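Local coordinates for protein ricin B-related lectin (Polyporus squamosus, PDB 5MUA) that is a chimerolectin that joins a galactose-binding, ricin B-type beta-trefoil lectin to a papain-like cysteine protease domain activated by calcium, at the E64 site and the interface of chains A and B. Residues are numbered along the deposited sequence; one frame, centred on the assembly and turned at random. Chains: chain A/B, Ricin B-related lectin.

Contact 1: the E64 site. Residues chain A 201, 207-209, 240, 247-249, 282; chain B 174-176. With E64 (N-[N-[1-hydroxycarboxyethyl-carbonyl]leucylamino-butyl]-guanidine), chain C; CA (calcium ion), chain D.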
loop_
_atom_site.group_PDB
_atom_site.type_symbol
_atom_site.label_atom_id
_atom_site.label_comp_id
_atom_site.label_asym_id
_atom_site.label_seq_id
_atom_site.Cartn_x
_atom_site.Cartn_y
_atom_site.Cartn_z
ATOM N N TRP A 201 -16.601 2.485 1.377
ATOM C CA TRP A 201 -16.162 2.828 0.036
ATOM C C TRP A 201 -16.489 4.297 -0.202
ATOM O O TRP A 201 -17.600 4.744 0.099
ATOM C CB TRP A 201 -16.901 1.970 -0.999
ATOM C CG TRP A 201 -16.494 2.227 -2.421
ATOM C CD1 TRP A 201 -15.597 1.524 -3.148
ATOM C CD2 TRP A 201 -17.000 3.243 -3.307
ATOM N NE1 TRP A 201 -15.499 2.026 -4.422
ATOM C CE2 TRP A 201 -16.341 3.098 -4.539
ATOM C CE3 TRP A 201 -17.985 4.233 -3.182
ATOM C CZ2 TRP A 201 -16.575 3.937 -5.621
ATOM C CZ3 TRP A 201 -18.211 5.084 -4.244
ATOM C CH2 TRP A 201 -17.534 4.900 -5.477
ATOM N N ASP A 207 -11.451 4.177 -2.780
ATOM C CA ASP A 207 -12.219 3.315 -3.672
ATOM C C ASP A 207 -11.352 2.079 -3.982
ATOM O O ASP A 207 -10.402 1.804 -3.217
ATOM C CB ASP A 207 -12.757 4.076 -4.854
ATOM C CG ASP A 207 -11.664 4.695 -5.698
ATOM O OD1 ASP A 207 -10.485 4.857 -5.259
ATOM O OD2 ASP A 207 -11.992 5.028 -6.844
ATOM N N CYS A 208 -11.719 1.316 -5.000
ATOM C CA CYS A 208 -11.181 -0.029 -5.149
ATOM C C CYS A 208 -9.635 -0.045 -5.177
ATOM O O CYS A 208 -9.045 -0.888 -4.485
ATOM C CB CYS A 208 -11.730 -0.714 -6.399
ATOM S SG CYS A 208 -11.416 0.236 -7.923
ATOM N N ASP A 209 -9.004 0.893 -5.922
ATOM C CA ASP A 209 -7.556 0.957 -5.974
ATOM C C ASP A 209 -6.926 1.084 -4.598
ATOM O O ASP A 209 -5.924 0.500 -4.339
ATOM C CB ASP A 209 -7.084 2.010 -6.953
ATOM C CG ASP A 209 -7.675 3.373 -6.695
ATOM O OD1 ASP A 209 -7.083 4.121 -5.923
ATOM O OD2 ASP A 209 -8.750 3.620 -7.284
ATOM N N PHE A 240 -5.392 -4.737 -11.661
ATOM C CA PHE A 240 -6.428 -3.897 -12.260
ATOM C C PHE A 240 -6.997 -4.698 -13.403
ATOM O O PHE A 240 -6.239 -5.212 -14.269
ATOM C CB PHE A 240 -5.951 -2.542 -12.764
ATOM C CG PHE A 240 -5.474 -1.548 -11.683
ATOM C CD1 PHE A 240 -5.514 -1.785 -10.318
ATOM C CD2 PHE A 240 -5.121 -0.272 -12.084
ATOM C CE1 PHE A 240 -5.137 -0.882 -9.380
ATOM C CE2 PHE A 240 -4.700 0.655 -11.132
ATOM C CZ PHE A 240 -4.696 0.362 -9.782
ATOM N N ALA A 247 -14.287 -1.164 -14.595
ATOM C CA ALA A 247 -12.933 -1.614 -14.242
ATOM C C ALA A 247 -12.795 -1.533 -12.738
ATOM O O ALA A 247 -13.456 -0.754 -12.096
ATOM C CB ALA A 247 -11.866 -0.827 -14.947
ATOM N N HIS A 248 -11.916 -2.381 -12.181
ATOM C CA HIS A 248 -11.879 -2.627 -10.775
ATOM C C HIS A 248 -10.473 -3.073 -10.376
ATOM O O HIS A 248 -9.808 -3.714 -11.156
ATOM C CB HIS A 248 -12.877 -3.762 -10.495
ATOM C CG HIS A 248 -13.159 -4.004 -9.043
ATOM N ND1 HIS A 248 -13.765 -3.079 -8.231
ATOM C CD2 HIS A 248 -12.973 -5.103 -8.276
ATOM C CE1 HIS A 248 -13.938 -3.583 -7.033
ATOM N NE2 HIS A 248 -13.429 -4.807 -7.022
ATOM N N ALA A 249 -10.102 -2.726 -9.166
ATOM C CA ALA A 249 -8.887 -3.171 -8.502
ATOM C C ALA A 249 -9.165 -4.181 -7.467
ATOM O O ALA A 249 -10.105 -4.076 -6.732
ATOM C CB ALA A 249 -8.214 -2.011 -7.866
ATOM N N TYR A 282 -5.642 -6.256 -16.698
ATOM C CA TYR A 282 -4.688 -5.602 -17.611
ATOM C C TYR A 282 -3.338 -5.245 -16.953
ATOM O O TYR A 282 -2.342 -5.031 -17.664
ATOM C CB TYR A 282 -5.285 -4.438 -18.341
ATOM C CG TYR A 282 -5.786 -3.329 -17.492
ATOM C CD1 TYR A 282 -4.908 -2.291 -17.002
ATOM C CD2 TYR A 282 -7.138 -3.245 -17.158
ATOM C CE1 TYR A 282 -5.401 -1.238 -16.210
ATOM C CE2 TYR A 282 -7.630 -2.194 -16.370
ATOM C CZ TYR A 282 -6.770 -1.189 -15.912
ATOM O OH TYR A 282 -7.314 -0.180 -15.162
ATOM N N LEU B 174 -3.266 4.338 -14.229
ATOM C CA LEU B 174 -3.877 5.432 -13.551
ATOM C C LEU B 174 -5.010 4.856 -12.716
ATOM O O LEU B 174 -5.706 3.944 -13.193
ATOM C CB LEU B 174 -4.435 6.412 -14.646
ATOM C CG LEU B 174 -5.543 7.402 -14.344
ATOM C CD1 LEU B 174 -4.857 8.504 -13.556
ATOM C CD2 LEU B 174 -6.190 8.013 -15.589
ATOM N N SER B 175 -5.206 5.396 -11.523
ATOM C CA SER B 175 -6.166 4.965 -10.540
ATOM C C SER B 175 -7.444 5.805 -10.401
ATOM O O SER B 175 -8.501 5.260 -10.195
ATOM C CB SER B 175 -5.482 4.866 -9.172
ATOM O OG SER B 175 -4.362 4.019 -9.291
ATOM N N ASP B 176 -7.295 7.127 -10.478
ATOM C CA ASP B 176 -8.336 8.085 -10.162
ATOM C C ASP B 176 -8.371 9.189 -11.205
ATOM O O ASP B 176 -7.539 9.243 -12.079
ATOM C CB ASP B 176 -8.128 8.644 -8.770
ATOM C CG ASP B 176 -8.221 7.531 -7.682
ATOM O OD1 ASP B 176 -9.306 6.927 -7.555
ATOM O OD2 ASP B 176 -7.217 7.291 -6.990
HETATM C C1 E64 C . -14.125 0.541 -7.570
HETATM O O1 E64 C . -14.905 -0.419 -7.754
HETATM O O2 E64 C . -14.109 1.230 -6.547
HETATM C C2 E64 C . -13.052 0.760 -8.610
HETATM C C3 E64 C . -13.029 2.262 -8.936
HETATM O O3 E64 C . -14.310 2.441 -9.642
HETATM C C4 E64 C . -11.932 2.604 -9.881
HETATM O O4 E64 C . -10.985 3.303 -9.593
HETATM N N1 E64 C . -12.067 2.159 -11.090
HETATM C C6 E64 C . -11.244 2.363 -12.263
HETATM C C7 E64 C . -10.059 1.431 -12.528
HETATM C C8 E64 C . -9.402 0.752 -11.335
HETATM C C9 E64 C . -8.341 1.787 -10.919
HETATM C C10 E64 C . -8.790 -0.530 -11.902
HETATM C C11 E64 C . -11.788 3.114 -13.497
HETATM O O5 E64 C . -12.800 2.564 -13.937
HETATM N N2 E64 C . -11.206 4.211 -14.077
HETATM C C12 E64 C . -10.151 5.103 -13.576
HETATM C C13 E64 C . -8.708 4.653 -13.744
HETATM C C14 E64 C . -8.159 5.125 -15.039
HETATM C C15 E64 C . -8.578 4.242 -16.168
HETATM N N3 E64 C . -7.446 4.091 -17.011
HETATM C C16 E64 C . -7.158 5.047 -17.871
HETATM N N4 E64 C . -5.970 5.119 -18.437
HETATM N N5 E64 C . -8.070 5.975 -18.085
HETATM CA CA CA D . -10.171 4.994 -8.513
HETATM O O HOH W 1 -11.568 6.294 -9.990
HETATM O O HOH W 2 -4.468 3.264 -16.754
#
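The papain-like active site at the start of helix 208-226 holds the inhibitor E64. E64 is partly occupied; one of two modelled conformers is described. The nucleophile A:Cys208 is covalently joined, SG to C2 of E64, at 1.9 Å. The crowded position of SG, between the backbone N and the carbonyl carbon (chi1 56°), puts it at E64 C2. The E64 carboxylate is held at both oxygens. E64 O2 lies in the A:Trp201 ring plane, at its edge, and takes a nearly straight bond from NE1 (2.7 Å, 169° at H). The backbone N of A:Cys208 also donates to O2. The catalytic histidine A:His248 brings ND1 edge-on to E64 O1 at 2.9 Å. The leucyl methyl E64 C10 lies over the face of A:Phe240, 3.9 Å from the ring centroid. B:Leu174 CG packs on E64 C14 at 3.5 Å. A water links the guanidinium N4 to B:Leu174 N. The calcium ion, near octahedral, binds E64 O4 at 2.2 Å and A:Asp207 OD2, A:Asp209 OD2, B:Asp176 OD1, B:Ser175 O and a water. A:Asp207 and B:Asp176 meet tip to tip, their charges probably offset by the ion. Calcium activates the protein, probably in part by joining both chains here.

Contact 2: the interface of chains A and B. Residues chain A 176-177, 220, 223, 227, 229-234; chain B 202-205, 207.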
loop_
_atom_site.group_PDB
_atom_site.type_symbol
_atom_site.label_atom_id
_atom_site.label_comp_id
_atom_site.label_asym_id
_atom_site.label_seq_id
_atom_site.Cartn_x
_atom_site.Cartn_y
_atom_site.Cartn_z
ATOM N N ASP A 176 10.077 -9.755 -5.942
ATOM C CA ASP A 176 10.887 -10.606 -5.052
ATOM C C ASP A 176 11.094 -11.962 -5.700
ATOM O O ASP A 176 10.341 -12.364 -6.559
ATOM C CB ASP A 176 10.228 -10.746 -3.705
ATOM C CG ASP A 176 10.126 -9.397 -2.943
ATOM O OD1 ASP A 176 11.170 -8.931 -2.438
ATOM O OD2 ASP A 176 9.019 -8.824 -2.802
ATOM N N GLY A 177 12.180 -12.633 -5.317
ATOM C CA GLY A 177 12.568 -13.853 -6.026
ATOM C C GLY A 177 12.050 -15.133 -5.412
ATOM O O GLY A 177 12.161 -16.202 -6.046
ATOM N N ALA A 220 2.389 -7.028 3.563
ATOM C CA ALA A 220 3.795 -6.798 3.740
ATOM C C ALA A 220 4.160 -6.428 5.165
ATOM O O ALA A 220 5.182 -6.930 5.703
ATOM C CB ALA A 220 4.255 -5.703 2.777
ATOM N N GLY A 223 4.091 -9.487 7.361
ATOM C CA GLY A 223 5.295 -10.259 7.166
ATOM C C GLY A 223 6.439 -9.699 7.963
ATOM O O GLY A 223 7.176 -10.432 8.572
ATOM N N PHE A 227 8.070 -12.266 10.767
ATOM C CA PHE A 227 9.202 -13.133 10.311
ATOM C C PHE A 227 10.534 -12.433 10.472
ATOM O O PHE A 227 10.802 -11.408 9.833
ATOM C CB PHE A 227 9.003 -13.561 8.856
ATOM C CG PHE A 227 7.768 -14.335 8.637
ATOM C CD1 PHE A 227 7.712 -15.678 8.983
ATOM C CD2 PHE A 227 6.657 -13.771 8.044
ATOM C CE1 PHE A 227 6.550 -16.400 8.796
ATOM C CE2 PHE A 227 5.499 -14.485 7.872
ATOM C CZ PHE A 227 5.443 -15.831 8.226
ATOM N N ALA A 229 13.481 -13.973 9.743
ATOM C CA ALA A 229 14.303 -14.330 8.617
ATOM C C ALA A 229 14.078 -13.352 7.490
ATOM O O ALA A 229 13.050 -12.662 7.454
ATOM C CB ALA A 229 14.002 -15.707 8.103
ATOM N N ASN A 230 15.078 -13.253 6.629
ATOM C CA ASN A 230 14.974 -12.483 5.365
ATOM C C ASN A 230 14.983 -13.462 4.191
ATOM O O ASN A 230 14.946 -14.700 4.402
ATOM C CB ASN A 230 16.131 -11.471 5.286
ATOM C CG ASN A 230 17.449 -12.090 5.075
ATOM O OD1 ASN A 230 17.635 -13.333 5.164
ATOM N ND2 ASN A 230 18.420 -11.243 4.796
ATOM N N GLY A 231 15.059 -12.978 2.963
ATOM C CA GLY A 231 15.246 -13.867 1.817
ATOM C C GLY A 231 14.000 -14.479 1.212
ATOM O O GLY A 231 14.094 -15.344 0.367
ATOM N N PHE A 232 12.845 -13.967 1.636
ATOM C CA PHE A 232 11.606 -14.341 1.016
ATOM C C PHE A 232 10.584 -13.197 1.280
ATOM O O PHE A 232 10.761 -12.392 2.223
ATOM C CB PHE A 232 11.039 -15.643 1.610
ATOM C CG PHE A 232 10.500 -15.495 3.003
ATOM C CD1 PHE A 232 11.336 -15.396 4.062
ATOM C CD2 PHE A 232 9.146 -15.517 3.223
ATOM C CE1 PHE A 232 10.833 -15.249 5.326
ATOM C CE2 PHE A 232 8.635 -15.432 4.461
ATOM C CZ PHE A 232 9.477 -15.252 5.542
ATOM N N ALA A 233 9.535 -13.175 0.455
ATOM C CA ALA A 233 8.417 -12.248 0.599
ATOM C C ALA A 233 7.125 -13.053 0.730
ATOM O O ALA A 233 7.048 -14.239 0.379
ATOM C CB ALA A 233 8.358 -11.368 -0.649
ATOM N N LEU A 234 6.070 -12.355 1.165
ATOM C CA LEU A 234 4.708 -12.912 1.168
ATOM C C LEU A 234 4.019 -12.646 -0.112
ATOM O O LEU A 234 3.980 -11.487 -0.542
ATOM C CB LEU A 234 3.895 -12.388 2.353
ATOM C CG LEU A 234 4.542 -12.482 3.724
ATOM C CD1 LEU A 234 3.453 -12.200 4.740
ATOM C CD2 LEU A 234 5.143 -13.849 3.957
ATOM N N ARG B 202 15.174 -5.043 5.190
ATOM C CA ARG B 202 15.554 -6.474 5.165
ATOM C C ARG B 202 15.214 -7.020 3.819
ATOM O O ARG B 202 14.076 -6.809 3.278
ATOM C CB ARG B 202 14.915 -7.254 6.288
ATOM C CG ARG B 202 15.129 -6.658 7.686
ATOM C CD ARG B 202 14.695 -7.604 8.826
ATOM N NE ARG B 202 13.219 -7.597 8.976
ATOM C CZ ARG B 202 12.444 -8.666 9.008
ATOM N NH1 ARG B 202 12.992 -9.903 8.942
ATOM N NH2 ARG B 202 11.140 -8.545 9.132
ATOM N N SER B 203 16.155 -7.785 3.280
ATOM C CA SER B 203 16.068 -8.272 1.939
ATOM C C SER B 203 14.821 -9.120 1.720
ATOM O O SER B 203 14.542 -9.986 2.529
ATOM C CB SER B 203 17.314 -9.062 1.588
ATOM O OG SER B 203 17.307 -9.353 0.208
ATOM N N GLU B 204 14.101 -8.834 0.640
ATOM C CA GLU B 204 12.781 -9.488 0.259
ATOM C C GLU B 204 11.619 -9.233 1.187
ATOM O O GLU B 204 10.524 -8.810 0.741
ATOM C CB GLU B 204 12.954 -10.973 -0.012
ATOM C CG GLU B 204 13.711 -11.317 -1.317
ATOM C CD GLU B 204 15.220 -11.096 -1.235
ATOM O OE1 GLU B 204 15.812 -11.370 -0.162
ATOM O OE2 GLU B 204 15.779 -10.680 -2.277
ATOM N N ILE B 205 11.789 -9.469 2.485
ATOM C CA ILE B 205 10.714 -9.472 3.425
ATOM C C ILE B 205 10.242 -8.035 3.783
ATOM O O ILE B 205 9.090 -7.816 4.049
ATOM C CB ILE B 205 11.144 -10.302 4.646
ATOM C CG1 ILE B 205 9.967 -10.659 5.530
ATOM C CG2 ILE B 205 12.268 -9.617 5.468
ATOM C CD1 ILE B 205 8.816 -11.434 4.874
ATOM N N ASP B 207 11.897 -4.797 1.921
ATOM C CA ASP B 207 12.861 -4.170 1.060
ATOM C C ASP B 207 12.195 -3.048 0.195
ATOM O O ASP B 207 11.087 -2.599 0.538
ATOM C CB ASP B 207 13.772 -5.154 0.366
ATOM C CG ASP B 207 13.036 -6.124 -0.556
ATOM O OD1 ASP B 207 11.759 -6.109 -0.533
ATOM O OD2 ASP B 207 13.742 -6.769 -1.382
HETATM O O HOH W 3 6.652 -8.779 4.483
#
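B:Arg202 starts with CG anti to the carbonyl carbon (chi1 -52°), runs extended through chi2, then bends at chi3 (-78°). This turns its guanidinium end-on to chain A, across the A-B interface of the papain-like domains in the deposited two-fold assembly, probably a biological dimer. NH1 and NH2 both grip the A:Phe227 carbonyl O. B:Arg202 NH1 bonds to A:Phe227 O at 2.8 Å, in the carbonyl plane and on a lone pair. B:Arg202 NH2 bonds to A:Phe227 O at 3.0 Å, nearly along the C=O axis. The two bonds should fix the rotation of the guanidinium. B:Ile205 CG2 lies 3.5 Å above one face of that group, offset toward the rim, and so backs it from within chain B.

B:Ile205 has CG1 anti to the backbone N (chi1 -165°). It lies alongside A:Phe232, both side chains pointing the same way. B:Ile205 CD1 sits over one ring face near the rim, 3.9 Å from A:Phe232 CZ. Its CG2 branch turns to A:Asn230 CA. The edge of the A:Phe232 ring meets A:Phe227 CG in plane, which probably helps to place it. A water bridges the carbonyl O atoms of A:Ala220 and B:Ile205.

The backbone N of A:Gly231 donates to B:Ser203 O at 3.1 Å, almost straight but from above the carbonyl plane. B:Ser203 OG donates to B:Glu204 OE1 at 2.5 Å. A:Asp176 and B:Glu204 are both calcium ligands, so bound calcium would probably offset any repulsion between them.

Contact 3: the interface of chains A and B. Residues chain A 175-176, 216-217, 220-221, 224; chain B 206, 209-210, 213-214.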
loop_
_atom_site.group_PDB
_atom_site.type_symbol
_atom_site.label_atom_id
_atom_site.label_comp_id
_atom_site.label_asym_id
_atom_site.label_seq_id
_atom_site.Cartn_x
_atom_site.Cartn_y
_atom_site.Cartn_z
ATOM N N SER A 175 8.456 -8.232 -7.647
ATOM C CA SER A 175 9.397 -7.561 -6.787
ATOM C C SER A 175 10.362 -8.446 -6.083
ATOM O O SER A 175 11.379 -7.914 -5.621
ATOM C CB SER A 175 8.664 -6.676 -5.791
ATOM O OG SER A 175 7.859 -7.404 -4.887
ATOM N N ASP A 176 10.077 -9.755 -5.942
ATOM C CA ASP A 176 10.887 -10.606 -5.052
ATOM C C ASP A 176 11.094 -11.962 -5.700
ATOM O O ASP A 176 10.341 -12.364 -6.559
ATOM C CB ASP A 176 10.228 -10.746 -3.705
ATOM C CG ASP A 176 10.126 -9.397 -2.943
ATOM O OD1 ASP A 176 11.170 -8.931 -2.438
ATOM O OD2 ASP A 176 9.019 -8.824 -2.802
ATOM N N LYS A 216 -2.480 -4.908 0.091
ATOM C CA LYS A 216 -1.146 -5.480 -0.265
ATOM C C LYS A 216 -0.126 -4.997 0.707
ATOM O O LYS A 216 0.715 -5.748 1.148
ATOM C CB LYS A 216 -0.831 -5.163 -1.719
ATOM C CG LYS A 216 0.512 -5.697 -2.160
ATOM C CD LYS A 216 0.766 -5.568 -3.623
ATOM C CE LYS A 216 2.210 -5.926 -3.956
ATOM N NZ LYS A 216 2.647 -7.208 -3.309
ATOM N N GLY A 217 -0.192 -3.714 1.054
ATOM C CA GLY A 217 0.678 -3.201 2.098
ATOM C C GLY A 217 0.478 -3.815 3.469
ATOM O O GLY A 217 1.447 -3.997 4.217
ATOM N N ALA A 220 2.389 -7.028 3.563
ATOM C CA ALA A 220 3.795 -6.798 3.740
ATOM C C ALA A 220 4.160 -6.428 5.165
ATOM O O ALA A 220 5.182 -6.930 5.703
ATOM C CB ALA A 220 4.255 -5.703 2.777
ATOM N N LYS A 221 3.351 -5.569 5.814
ATOM C CA LYS A 221 3.649 -5.178 7.186
ATOM C C LYS A 221 3.532 -6.357 8.154
ATOM O O LYS A 221 4.284 -6.479 9.123
ATOM C CB LYS A 221 2.756 -4.045 7.646
ATOM C CG LYS A 221 3.139 -2.726 7.010
ATOM C CD LYS A 221 2.469 -1.527 7.693
ATOM C CE LYS A 221 0.978 -1.739 7.851
ATOM N NZ LYS A 221 0.348 -0.483 8.235
ATOM N N ASN A 224 6.599 -8.370 7.913
ATOM C CA ASN A 224 7.708 -7.750 8.602
ATOM C C ASN A 224 7.571 -7.928 10.098
ATOM O O ASN A 224 8.565 -8.133 10.786
ATOM C CB ASN A 224 7.741 -6.272 8.275
ATOM C CG ASN A 224 8.846 -5.581 9.001
ATOM O OD1 ASN A 224 10.008 -5.888 8.839
ATOM N ND2 ASN A 224 8.462 -4.641 9.801
ATOM N N PHE B 206 11.174 -7.106 3.759
ATOM C CA PHE B 206 10.838 -5.694 3.863
ATOM C C PHE B 206 11.927 -4.827 3.247
ATOM O O PHE B 206 12.718 -4.192 3.897
ATOM C CB PHE B 206 10.512 -5.279 5.287
ATOM C CG PHE B 206 9.530 -4.156 5.312
ATOM C CD1 PHE B 206 8.158 -4.417 5.203
ATOM C CD2 PHE B 206 9.964 -2.866 5.396
ATOM C CE1 PHE B 206 7.203 -3.415 5.195
ATOM C CE2 PHE B 206 9.006 -1.833 5.347
ATOM C CZ PHE B 206 7.650 -2.102 5.259
ATOM N N ASP B 209 10.610 -2.529 -2.477
ATOM C CA ASP B 209 9.257 -2.671 -2.900
ATOM C C ASP B 209 8.268 -2.461 -1.761
ATOM O O ASP B 209 7.192 -1.882 -1.975
ATOM C CB ASP B 209 8.995 -3.962 -3.677
ATOM C CG ASP B 209 9.262 -5.248 -2.859
ATOM O OD1 ASP B 209 8.347 -5.706 -2.141
ATOM O OD2 ASP B 209 10.429 -5.718 -2.934
ATOM N N ASP B 210 8.594 -2.925 -0.578
ATOM C CA ASP B 210 7.683 -2.850 0.551
ATOM C C ASP B 210 7.600 -1.406 1.081
ATOM O O ASP B 210 6.541 -0.910 1.347
ATOM C CB ASP B 210 8.106 -3.826 1.630
ATOM C CG ASP B 210 8.089 -5.234 1.112
ATOM O OD1 ASP B 210 6.965 -5.720 0.854
ATOM O OD2 ASP B 210 9.188 -5.761 0.849
ATOM N N THR B 213 5.514 0.553 -1.531
ATOM C CA THR B 213 4.098 0.147 -1.547
ATOM C C THR B 213 3.418 0.543 -0.262
ATOM O O THR B 213 2.287 1.007 -0.301
ATOM C CB THR B 213 3.977 -1.378 -1.782
ATOM O OG1 THR B 213 4.453 -1.642 -3.069
ATOM C CG2 THR B 213 2.492 -1.849 -1.734
ATOM N N VAL B 214 4.048 0.313 0.890
ATOM C CA VAL B 214 3.474 0.626 2.159
ATOM C C VAL B 214 3.300 2.170 2.255
ATOM O O VAL B 214 2.261 2.612 2.734
ATOM C CB VAL B 214 4.275 0.059 3.365
ATOM C CG1 VAL B 214 3.783 0.611 4.693
ATOM C CG2 VAL B 214 4.148 -1.464 3.378
#
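B:Val214 lies at the apolar centre, where helix 208-226 of one papain-like domain packs on the same helix of the other chain in the deposited two-fold assembly, probably a biological dimer. B:Val214 CG1 is anti to the backbone N (chi1 170°) and meets A:Lys221 CD at 3.9 Å. The other branch, B:Val214 CG2, faces the backbone of A:Gly217, 4.1 Å from A:Gly217 CA. The A:Lys221 chain bends at chi3 and crosses the valine obliquely, so its methylene part makes the contact. Further along, B:Phe206 CD1 touches A:Asn224 CB at 3.6 Å. The asparagine amide and the ring cross obliquely, their planes 40° apart. B:Asp210 CB covers one face of that ring near its rim, from within chain B.

At the polar rim, A:Ser175 CB packs on B:Asp209 CG. A:Ser175 OG donates to A:Asp176 OD2 at 2.8 Å, from above the carboxylate plane. A:Asp176 crosses B:Asp209 obliquely, their carboxylates 72° apart. OD2 of A:Asp176 and OD1 of B:Asp209 come within 3.3 Å. These acidic groups belong to the calcium-binding set, and their closeness may raise their proton affinity without metal. A:Lys216 NZ is 6.0 Å from B:Asp209 OD1 and may ease the charge. B:Thr213 OG1 donates to B:Asp209 O at 3.0 Å, within the helix.

Contacts 2 and 3 adjoin, their C-alpha centres about 8 Å apart, and share A:Asp176 and A:Ala220. Contact 1 lies farther off, about 26 Å from contact 2 and 19 Å from contact 3, again between C-alpha centres. The two-fold axis relates the chains, so contact 1 has a twin in which A:Ser175 and A:Asp176 face B:Asp207 and B:Asp209. These residues appear in contacts 2 and 3. Helix 208-226 carries the nucleophile in contact 1 and interface residues in contacts 2 and 3. In this assembly each calcium site draws ligands from both chains, so dimer formation probably completes both active sites.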